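Local coordinates for regulatory Subunit of Protein Kinase A (cAMP-dependent) from Euglena gracilis (Euglena gracilis, PDB 6RSX) that binds cyclic AMP in two tandem cyclic nucleotide-binding domains and, as a protein kinase A regulatory subunit, probably controls the kinase's catalytic subunit, at residues 25-36 with 54-62. Sequence-based numbering, arbitrary orientation.
Sequences KQLNPETKARIE and EVVYSSMFE
Arg-34 and Glu-62 form the salt bridge that ties the helix of 25-36 to the strand beginning at Phe-61. With CG anti to the backbone N, the arginine runs out extended, and Arg-34 NH2 gives a weak, bent hydrogen bond to Glu-62 OE2 (3.2 Å, 142° at the hydrogen). The carboxylate lies at the guanidinium edge but is turned 76° from its plane; the stronger partner of Arg-34 is Glu-85, which forms a salt bridge with NE. Asn-28 caps the start of the same helix, its OD1 accepting from Thr-31 N at 3.1 Å.

Tyr-57 points toward helix 29-36 and packs against its flank. The aliphatic part of Lys-32 covers one ring face in a CH-pi contact, Lys-32 CG 3.8 Å from the Tyr-57 centroid, while Ile-35 CG2 lies in the ring plane at the edge, 3.8 Å from Tyr-57 CD1. A serine in place of Tyr-57 would probably leave the Lys-32 methylenes and Ile-35 CG2 without their aromatic partner and open a gap between the helices. At the root of the tyrosine side chain, Leu-27 CD1 packs on Tyr-57 CB at 3.7 Å, and Leu-27 CD2 presses tightly on Ser-58 CB (3.3 Å). Ile-35 CG2 also reaches Met-60 SD (4.0 Å), whose side chain continues inward to Val-83 and Leu-139.

The short helical axes cross at 108°, 9.2 Å apart at closest approach. This helical layer, joined through Met-60 and Glu-62 to the jelly-roll beta-barrel, is consistent with the N-terminal helical bundle that precedes the first beta-strand in cyclic nucleotide-binding domains.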
loop_
_atom_site.group_PDB
_atom_site.type_symbol
_atom_site.label_atom_id
_atom_site.label_comp_id
_atom_site.label_asym_id
_atom_site.label_seq_id
_atom_site.Cartn_x
_atom_site.Cartn_y
_atom_site.Cartn_z
ATOM N N LYS A 25 25.874 -20.355 -1.965
ATOM C CA LYS A 25 26.450 -19.245 -2.710
ATOM C C LYS A 25 26.232 -17.945 -1.946
ATOM O O LYS A 25 25.131 -17.672 -1.460
ATOM C CB LYS A 25 25.841 -19.152 -4.112
ATOM C CG LYS A 25 24.427 -18.591 -4.158
ATOM C CD LYS A 25 24.003 -18.239 -5.578
ATOM C CE LYS A 25 23.979 -19.447 -6.458
ATOM N NZ LYS A 25 23.045 -19.274 -7.611
ATOM N N GLN A 26 27.291 -17.155 -1.826
ATOM C CA GLN A 26 27.234 -15.920 -1.065
ATOM C C GLN A 26 26.608 -14.804 -1.892
ATOM O O GLN A 26 26.910 -14.640 -3.079
ATOM C CB GLN A 26 28.635 -15.494 -0.611
ATOM C CG GLN A 26 29.313 -16.445 0.368
ATOM C CD GLN A 26 28.550 -16.589 1.672
ATOM O OE1 GLN A 26 28.542 -15.683 2.511
ATOM N NE2 GLN A 26 27.903 -17.738 1.850
ATOM N N LEU A 27 25.736 -14.031 -1.257
ATOM C CA LEU A 27 25.315 -12.775 -1.856
ATOM C C LEU A 27 26.525 -11.901 -2.134
ATOM O O LEU A 27 27.553 -11.999 -1.461
ATOM C CB LEU A 27 24.368 -12.012 -0.923
ATOM C CG LEU A 27 23.158 -12.757 -0.374
ATOM C CD1 LEU A 27 22.355 -11.806 0.517
ATOM C CD2 LEU A 27 22.306 -13.300 -1.496
ATOM N N ASN A 28 26.383 -11.022 -3.124
ATOM C CA ASN A 28 27.305 -9.922 -3.341
ATOM C C ASN A 28 26.823 -8.797 -2.435
ATOM O O ASN A 28 25.726 -8.275 -2.669
ATOM C CB ASN A 28 27.286 -9.455 -4.790
ATOM C CG ASN A 28 28.227 -8.296 -5.051
ATOM O OD1 ASN A 28 28.207 -7.263 -4.360
ATOM N ND2 ASN A 28 29.049 -8.450 -6.082
ATOM N N PRO A 29 27.574 -8.420 -1.393
ATOM C CA PRO A 29 27.030 -7.431 -0.440
ATOM C C PRO A 29 26.688 -6.112 -1.104
ATOM O O PRO A 29 25.792 -5.411 -0.622
ATOM C CB PRO A 29 28.151 -7.268 0.611
ATOM C CG PRO A 29 29.066 -8.453 0.417
ATOM C CD PRO A 29 28.940 -8.862 -1.041
ATOM N N GLU A 30 27.383 -5.755 -2.190
ATOM C CA GLU A 30 27.123 -4.496 -2.890
ATOM C C GLU A 30 25.816 -4.552 -3.672
ATOM O O GLU A 30 25.015 -3.607 -3.650
ATOM C CB GLU A 30 28.287 -4.173 -3.825
ATOM C CG GLU A 30 28.044 -2.965 -4.712
ATOM N N THR A 31 25.592 -5.649 -4.396
ATOM C CA THR A 31 24.311 -5.823 -5.060
ATOM C C THR A 31 23.179 -5.896 -4.055
ATOM O O THR A 31 22.112 -5.318 -4.271
ATOM C CB THR A 31 24.353 -7.090 -5.911
ATOM O OG1 THR A 31 25.568 -7.069 -6.665
ATOM C CG2 THR A 31 23.186 -7.112 -6.849
ATOM N N LYS A 32 23.387 -6.601 -2.942
ATOM C CA LYS A 32 22.359 -6.631 -1.916
ATOM C C LYS A 32 22.012 -5.214 -1.473
ATOM O O LYS A 32 20.836 -4.853 -1.377
ATOM C CB LYS A 32 22.818 -7.478 -0.729
ATOM C CG LYS A 32 21.900 -7.379 0.485
ATOM C CD LYS A 32 22.275 -8.358 1.600
ATOM C CE LYS A 32 21.568 -7.996 2.923
ATOM N NZ LYS A 32 21.588 -9.084 3.937
ATOM N N ALA A 33 23.029 -4.392 -1.240
ATOM C CA ALA A 33 22.755 -3.031 -0.775
ATOM C C ALA A 33 21.958 -2.266 -1.818
ATOM O O ALA A 33 20.991 -1.565 -1.494
ATOM C CB ALA A 33 24.061 -2.304 -0.443
ATOM N N ARG A 34 22.350 -2.405 -3.079
ATOM C CA ARG A 34 21.661 -1.751 -4.177
ATOM C C ARG A 34 20.207 -2.205 -4.296
ATOM O O ARG A 34 19.296 -1.381 -4.460
ATOM C CB ARG A 34 22.427 -2.028 -5.460
ATOM C CG ARG A 34 21.862 -1.338 -6.626
ATOM C CD ARG A 34 22.765 -1.451 -7.849
ATOM N NE ARG A 34 22.003 -1.101 -9.052
ATOM C CZ ARG A 34 22.325 -1.482 -10.277
ATOM N NH1 ARG A 34 23.403 -2.253 -10.482
ATOM N NH2 ARG A 34 21.546 -1.149 -11.303
ATOM N N ILE A 35 19.960 -3.515 -4.226
ATOM C CA ILE A 35 18.583 -3.988 -4.266
ATOM C C ILE A 35 17.797 -3.465 -3.075
ATOM O O ILE A 35 16.658 -2.984 -3.217
ATOM C CB ILE A 35 18.565 -5.529 -4.356
ATOM C CG1 ILE A 35 19.111 -5.942 -5.708
ATOM C CG2 ILE A 35 17.160 -6.050 -4.135
ATOM C CD1 ILE A 35 19.477 -7.442 -5.783
ATOM N N GLU A 36 18.400 -3.518 -1.876
ATOM C CA GLU A 36 17.729 -3.015 -0.684
ATOM C C GLU A 36 17.302 -1.565 -0.859
ATOM O O GLU A 36 16.200 -1.187 -0.449
ATOM C CB GLU A 36 18.639 -3.144 0.539
ATOM C CG GLU A 36 18.921 -4.559 0.970
ATOM C CD GLU A 36 19.867 -4.619 2.158
ATOM O OE1 GLU A 36 20.212 -3.549 2.708
ATOM O OE2 GLU A 36 20.268 -5.739 2.539
ATOM N N GLU A 54 17.014 -13.341 1.489
ATOM C CA GLU A 54 18.237 -13.897 0.928
ATOM C C GLU A 54 18.001 -14.403 -0.489
ATOM O O GLU A 54 18.880 -14.292 -1.356
ATOM C CB GLU A 54 18.757 -15.028 1.822
ATOM C CG GLU A 54 20.262 -15.017 2.076
ATOM C CD GLU A 54 21.075 -15.648 0.960
ATOM O OE1 GLU A 54 20.481 -16.269 0.045
ATOM O OE2 GLU A 54 22.321 -15.524 0.998
ATOM N N VAL A 55 16.827 -14.989 -0.744
ATOM C CA VAL A 55 16.528 -15.441 -2.100
ATOM C C VAL A 55 16.403 -14.247 -3.039
ATOM O O VAL A 55 16.927 -14.257 -4.159
ATOM C CB VAL A 55 15.251 -16.297 -2.111
ATOM C CG1 VAL A 55 14.859 -16.621 -3.532
ATOM C CG2 VAL A 55 15.453 -17.564 -1.303
ATOM N N VAL A 56 15.702 -13.203 -2.595
ATOM C CA VAL A 56 15.569 -12.005 -3.415
ATOM C C VAL A 56 16.942 -11.438 -3.748
ATOM O O VAL A 56 17.246 -11.161 -4.906
ATOM C CB VAL A 56 14.685 -10.968 -2.703
ATOM C CG1 VAL A 56 14.681 -9.651 -3.490
ATOM C CG2 VAL A 56 13.288 -11.497 -2.536
ATOM N N TYR A 57 17.811 -11.280 -2.733
ATOM C CA TYR A 57 19.073 -10.600 -2.980
ATOM C C TYR A 57 20.006 -11.399 -3.863
ATOM O O TYR A 57 20.912 -10.812 -4.470
ATOM C CB TYR A 57 19.796 -10.281 -1.679
ATOM C CG TYR A 57 19.038 -9.336 -0.795
ATOM C CD1 TYR A 57 18.405 -8.215 -1.322
ATOM C CD2 TYR A 57 18.937 -9.577 0.565
ATOM C CE1 TYR A 57 17.700 -7.329 -0.480
ATOM C CE2 TYR A 57 18.240 -8.694 1.410
ATOM C CZ TYR A 57 17.626 -7.588 0.877
ATOM O OH TYR A 57 16.941 -6.730 1.720
ATOM N N SER A 58 19.843 -12.721 -3.924
ATOM C CA SER A 58 20.675 -13.513 -4.809
ATOM C C SER A 58 20.046 -13.755 -6.181
ATOM O O SER A 58 20.779 -14.062 -7.130
ATOM C CB SER A 58 21.020 -14.865 -4.145
ATOM O OG SER A 58 19.887 -15.718 -4.036
ATOM N N SER A 59 18.724 -13.598 -6.309
ATOM C CA SER A 59 17.989 -13.939 -7.523
ATOM C C SER A 59 17.615 -12.747 -8.396
ATOM O O SER A 59 17.514 -12.908 -9.616
ATOM C CB SER A 59 16.691 -14.688 -7.169
ATOM O OG SER A 59 16.966 -15.925 -6.506
ATOM N N MET A 60 17.347 -11.563 -7.827
ATOM C CA MET A 60 16.873 -10.485 -8.693
ATOM C C MET A 60 17.924 -10.122 -9.733
ATOM O O MET A 60 19.133 -10.160 -9.469
ATOM C CB MET A 60 16.495 -9.245 -7.864
ATOM C CG MET A 60 15.088 -9.310 -7.409
ATOM S SD MET A 60 14.550 -7.779 -6.648
ATOM C CE MET A 60 13.029 -7.547 -7.583
ATOM N N PHE A 61 17.470 -9.776 -10.929
ATOM C CA PHE A 61 18.357 -9.399 -12.015
ATOM C C PHE A 61 17.933 -8.069 -12.644
ATOM O O PHE A 61 16.770 -7.647 -12.563
ATOM C CB PHE A 61 18.415 -10.491 -13.102
ATOM C CG PHE A 61 17.070 -10.898 -13.668
ATOM C CD1 PHE A 61 16.261 -11.822 -13.002
ATOM C CD2 PHE A 61 16.636 -10.382 -14.868
ATOM C CE1 PHE A 61 15.011 -12.224 -13.546
ATOM C CE2 PHE A 61 15.397 -10.776 -15.424
ATOM C CZ PHE A 61 14.598 -11.698 -14.763
ATOM N N GLU A 62 18.897 -7.436 -13.314
ATOM C CA GLU A 62 18.706 -6.096 -13.891
ATOM C C GLU A 62 18.079 -6.196 -15.273
ATOM O O GLU A 62 18.389 -7.104 -16.063
ATOM C CB GLU A 62 20.044 -5.364 -14.018
ATOM C CG GLU A 62 20.757 -5.141 -12.725
ATOM C CD GLU A 62 22.116 -4.460 -12.915
ATOM O OE1 GLU A 62 23.129 -5.011 -12.430
ATOM O OE2 GLU A 62 22.168 -3.384 -13.554
#